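Local coordinates for protein tRNA (cytosine(72)-C(5))-methyltransferase (Pyrococcus horikoshii, PDB 5ZVE) that methylates the C5 position of cytosine 72 in several tRNAs, using S-adenosyl-L-methionine as the methyl donor, at residues A140-D143 with Y144-T148; T212-I215 with A216-L219. All coordinates share one frame; numbering follows the deposited sequence.

Contact 1 (A140-D143 with Y144-T148)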
loop_
_atom_site.group_PDB
_atom_site.type_symbol
_atom_site.label_atom_id
_atom_site.label_comp_id
_atom_site.label_asym_id
_atom_site.label_seq_id
_atom_site.Cartn_x
_atom_site.Cartn_y
_atom_site.Cartn_z
ATOM N N ALA A 140 -30.794 3.502 -0.843
ATOM C CA ALA A 140 -31.001 2.068 -0.678
ATOM C C ALA A 140 -31.608 1.457 -1.936
ATOM O O ALA A 140 -32.567 1.984 -2.492
ATOM C CB ALA A 140 -31.889 1.792 0.525
ATOM N N ARG A 141 -31.019 0.358 -2.394
ATOM C CA ARG A 141 -31.541 -0.383 -3.532
ATOM C C ARG A 141 -32.132 -1.715 -3.085
ATOM O O ARG A 141 -32.526 -2.542 -3.905
ATOM C CB ARG A 141 -30.441 -0.596 -4.575
ATOM C CG ARG A 141 -29.933 0.707 -5.174
ATOM C CD ARG A 141 -31.092 1.546 -5.699
ATOM N NE ARG A 141 -30.640 2.811 -6.270
ATOM C CZ ARG A 141 -31.442 3.836 -6.547
ATOM N NH1 ARG A 141 -32.741 3.745 -6.304
ATOM N NH2 ARG A 141 -30.944 4.953 -7.064
ATOM N N MET A 142 -32.177 -1.910 -1.773
ATOM C CA MET A 142 -32.848 -3.054 -1.170
ATOM C C MET A 142 -33.677 -2.590 0.010
ATOM O O MET A 142 -33.354 -1.589 0.646
ATOM C CB MET A 142 -31.846 -4.112 -0.698
ATOM C CG MET A 142 -30.988 -4.723 -1.781
ATOM S SD MET A 142 -29.848 -5.930 -1.076
ATOM C CE MET A 142 -29.172 -6.702 -2.541
ATOM N N ASP A 143 -34.745 -3.319 0.303
ATOM C CA ASP A 143 -35.490 -3.091 1.530
ATOM C C ASP A 143 -34.647 -3.607 2.689
ATOM O O ASP A 143 -33.661 -4.308 2.467
ATOM C CB ASP A 143 -36.847 -3.791 1.488
ATOM C CG ASP A 143 -37.718 -3.302 0.348
ATOM O OD1 ASP A 143 -37.711 -2.082 0.078
ATOM O OD2 ASP A 143 -38.415 -4.134 -0.271
ATOM N N TYR A 144 -35.023 -3.251 3.915
ATOM C CA TYR A 144 -34.316 -3.739 5.095
ATOM C C TYR A 144 -34.131 -5.253 5.073
ATOM O O TYR A 144 -33.027 -5.753 5.290
ATOM C CB TYR A 144 -35.042 -3.347 6.379
ATOM C CG TYR A 144 -34.516 -4.111 7.571
ATOM C CD1 TYR A 144 -33.309 -3.763 8.164
ATOM C CD2 TYR A 144 -35.208 -5.201 8.084
ATOM C CE1 TYR A 144 -32.816 -4.466 9.240
ATOM C CE2 TYR A 144 -34.716 -5.915 9.159
ATOM C CZ TYR A 144 -33.520 -5.543 9.733
ATOM O OH TYR A 144 -33.029 -6.248 10.813
ATOM N N LYS A 145 -35.221 -5.970 4.819
ATOM C CA LYS A 145 -35.225 -7.428 4.880
ATOM C C LYS A 145 -34.206 -8.053 3.933
ATOM O O LYS A 145 -33.421 -8.908 4.341
ATOM C CB LYS A 145 -36.621 -7.967 4.567
ATOM C CG LYS A 145 -36.721 -9.487 4.585
ATOM C CD LYS A 145 -38.156 -9.950 4.354
ATOM C CE LYS A 145 -38.263 -11.471 4.342
ATOM N NZ LYS A 145 -37.693 -12.086 5.575
ATOM N N GLU A 146 -34.213 -7.624 2.675
ATOM C CA GLU A 146 -33.298 -8.180 1.679
ATOM C C GLU A 146 -31.850 -7.769 1.943
ATOM O O GLU A 146 -30.918 -8.542 1.716
ATOM C CB GLU A 146 -33.706 -7.747 0.269
ATOM C CG GLU A 146 -32.870 -8.394 -0.825
ATOM C CD GLU A 146 -33.136 -7.806 -2.195
ATOM O OE1 GLU A 146 -33.967 -6.878 -2.295
ATOM O OE2 GLU A 146 -32.490 -8.255 -3.166
ATOM N N MET A 147 -31.678 -6.542 2.420
ATOM C CA MET A 147 -30.361 -5.990 2.722
ATOM C C MET A 147 -29.622 -6.825 3.777
ATOM O O MET A 147 -28.415 -7.052 3.674
ATOM C CB MET A 147 -30.512 -4.539 3.188
ATOM C CG MET A 147 -29.231 -3.735 3.251
ATOM S SD MET A 147 -29.545 -2.039 3.795
ATOM C CE MET A 147 -30.426 -1.370 2.385
ATOM N N THR A 148 -30.354 -7.278 4.791
ATOM C CA THR A 148 -29.766 -8.050 5.885
ATOM C C THR A 148 -29.728 -9.551 5.606
ATOM O O THR A 148 -29.239 -10.322 6.430
ATOM C CB THR A 148 -30.538 -7.833 7.208
ATOM O OG1 THR A 148 -31.941 -7.998 6.973
ATOM C CG2 THR A 148 -30.288 -6.441 7.761
#
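Met142 and Met147 form the tight side of this turn, where the chain leaves strand 134-140 and starts the short helix 144-147. CB of Met142 lies 4.1 Å from CB of Met147. Met147 bends at its last torsion (chi3 -69°), which brings CE back over the turn. CE of Met147 sits 3.9 Å from CB of Ala140 and 3.4 Å from the backbone O of Met142. All three residues are buried, and Met147 also reaches Val112 and Ala155 on neighbouring strands. One backbone bond closes the turn: Met147 N donates to Asp143 O at 3.0 Å, with an N-H...O angle of 157°. The outer side is looser. The extended chains of Met142 and Glu146 cross at about a right angle. The carboxylate of Glu146 lies alongside the thioether chain, with OE1 3.7 Å from CG and OE2 3.7 Å from CE of Met142. SD of Met142 rests 3.8 Å from CA of Met147. Shortening Met142 to an alanine would probably leave the Glu146 arm without the chain it crosses and open a gap beside CA of Met147. Asp143 stands at the N-cap position but makes no side-chain capping bond; OD1 accepts from the backbone N of Glu121. In this PUA-domain turn Met147 and Ala140 pack inside, the Met142 chain lies between them and Glu146, and the exposed carboxylates are probably solvated.

Contact 2 (T212-I215 with A216-L219)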
loop_
_atom_site.group_PDB
_atom_site.type_symbol
_atom_site.label_atom_id
_atom_site.label_comp_id
_atom_site.label_asym_id
_atom_site.label_seq_id
_atom_site.Cartn_x
_atom_site.Cartn_y
_atom_site.Cartn_z
ATOM N N THR A 212 7.548 -6.765 -7.394
ATOM C CA THR A 212 8.173 -7.784 -8.230
ATOM C C THR A 212 7.910 -7.532 -9.716
ATOM O O THR A 212 8.829 -7.572 -10.536
ATOM C CB THR A 212 7.685 -9.189 -7.872
ATOM O OG1 THR A 212 7.933 -9.439 -6.483
ATOM C CG2 THR A 212 8.414 -10.230 -8.706
ATOM N N THR A 213 6.656 -7.257 -10.053
ATOM C CA THR A 213 6.276 -7.060 -11.446
ATOM C C THR A 213 6.828 -5.742 -11.991
ATOM O O THR A 213 7.084 -5.617 -13.186
ATOM C CB THR A 213 4.742 -7.110 -11.624
ATOM O OG1 THR A 213 4.107 -6.222 -10.695
ATOM C CG2 THR A 213 4.237 -8.527 -11.381
ATOM N N HIS A 214 7.018 -4.766 -11.111
ATOM C CA HIS A 214 7.656 -3.513 -11.494
ATOM C C HIS A 214 9.109 -3.758 -11.910
ATOM O O HIS A 214 9.574 -3.220 -12.914
ATOM C CB HIS A 214 7.577 -2.502 -10.346
ATOM C CG HIS A 214 7.998 -1.116 -10.722
ATOM N ND1 HIS A 214 8.063 -0.086 -9.811
ATOM C CD2 HIS A 214 8.370 -0.588 -11.915
ATOM C CE1 HIS A 214 8.462 1.017 -10.422
ATOM N NE2 HIS A 214 8.653 0.738 -11.698
ATOM N N ILE A 215 9.818 -4.578 -11.137
ATOM C CA ILE A 215 11.177 -4.986 -11.488
ATOM C C ILE A 215 11.192 -5.672 -12.850
ATOM O O ILE A 215 12.079 -5.437 -13.677
ATOM C CB ILE A 215 11.782 -5.941 -10.436
ATOM C CG1 ILE A 215 11.810 -5.281 -9.060
ATOM C CG2 ILE A 215 13.188 -6.356 -10.837
ATOM C CD1 ILE A 215 12.874 -4.224 -8.905
ATOM N N ALA A 216 10.190 -6.512 -13.077
ATOM C CA ALA A 216 10.075 -7.262 -14.322
ATOM C C ALA A 216 9.955 -6.348 -15.541
ATOM O O ALA A 216 10.553 -6.621 -16.579
ATOM C CB ALA A 216 8.887 -8.208 -14.251
ATOM N N GLN A 217 9.198 -5.261 -15.420
ATOM C CA GLN A 217 9.047 -4.345 -16.551
ATOM C C GLN A 217 10.279 -3.449 -16.706
ATOM O O GLN A 217 10.620 -3.051 -17.818
ATOM C CB GLN A 217 7.771 -3.503 -16.418
ATOM C CG GLN A 217 7.829 -2.351 -15.435
ATOM C CD GLN A 217 6.492 -1.623 -15.326
ATOM O OE1 GLN A 217 5.455 -2.242 -15.083
ATOM N NE2 GLN A 217 6.511 -0.307 -15.527
ATOM N N LEU A 218 10.950 -3.137 -15.601
ATOM C CA LEU A 218 12.218 -2.413 -15.676
ATOM C C LEU A 218 13.286 -3.261 -16.363
ATOM O O LEU A 218 14.182 -2.734 -17.027
ATOM C CB LEU A 218 12.706 -1.997 -14.287
ATOM C CG LEU A 218 11.868 -0.979 -13.513
ATOM C CD1 LEU A 218 12.311 -0.951 -12.054
ATOM C CD2 LEU A 218 11.972 0.409 -14.151
ATOM N N LEU A 219 13.189 -4.577 -16.189
ATOM C CA LEU A 219 14.091 -5.515 -16.851
ATOM C C LEU A 219 13.635 -5.800 -18.276
ATOM O O LEU A 219 14.350 -6.439 -19.050
ATOM C CB LEU A 219 14.183 -6.824 -16.061
ATOM C CG LEU A 219 14.873 -6.778 -14.696
ATOM C CD1 LEU A 219 15.126 -8.185 -14.190
ATOM C CD2 LEU A 219 16.166 -5.995 -14.772
HETATM O O HOH W 1 4.460 -5.274 -14.895
#
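His214 and Leu218, one helical turn apart, make the main side-chain contact here. It is a CH-pi contact: CD1 of Leu218 lies over one face of the His214 imidazole, 4.3 Å from the ring centroid and 27° off its normal. CG of Gln217 comes to the same ring at its edge, 4.0 Å from CD2 of His214. In His214 CG is anti to the backbone N (chi1 -170°), which swings the ring back along the helix, so that CD2 meets these two residues. Glu69 fixes its far end by a hydrogen bond to NE2. CG2 of Ile215 also touches CG of Leu219, at 4.2 Å. The backbone bonds run from i+4 to i. Ala216 N donates to Thr212 O, Gln217 N to Thr213 O, Leu218 N to His214 O at 3.0 Å, and Leu219 N to Ile215 O at 2.9 Å. One water, 3.2 Å from Thr213 O and 3.2 Å from Gln217 OE1, is placed to donate to both, though it has more acceptors in reach than protons. Arg39 and the backbone O of Val40 also hold Gln217. Thr212 OG1 bonds to Asp203 on strand 201-203. Helix 210-218 begins within the S-adenosyl-L-methionine-binding segment, with Gly210 and Lys211 in its first turn, and forms the crossover to strand 225-229 in the beta-alpha-beta unit of a class I Rossmann-like methyltransferase.

Contacts 1 and 2 belong to different domains of one chain. Residues 140-148 lie in the PUA domain, and residues 212-219 in the methyltransferase domain. Their centres are 45 Å apart, and their nearest atoms are about 34 Å apart. They follow each other in series along the sequence. The centre of contact 1 lies about 33 Å from the centre of the chain, away from the annotated sites. Contact 2 is buried, its centre about 17 Å from that of the chain. The side chain of Thr212 comes within about 6 Å of the bound S-adenosyl-L-homocysteine and about 3 Å of the side chain of Ala206, a cofactor-binding residue.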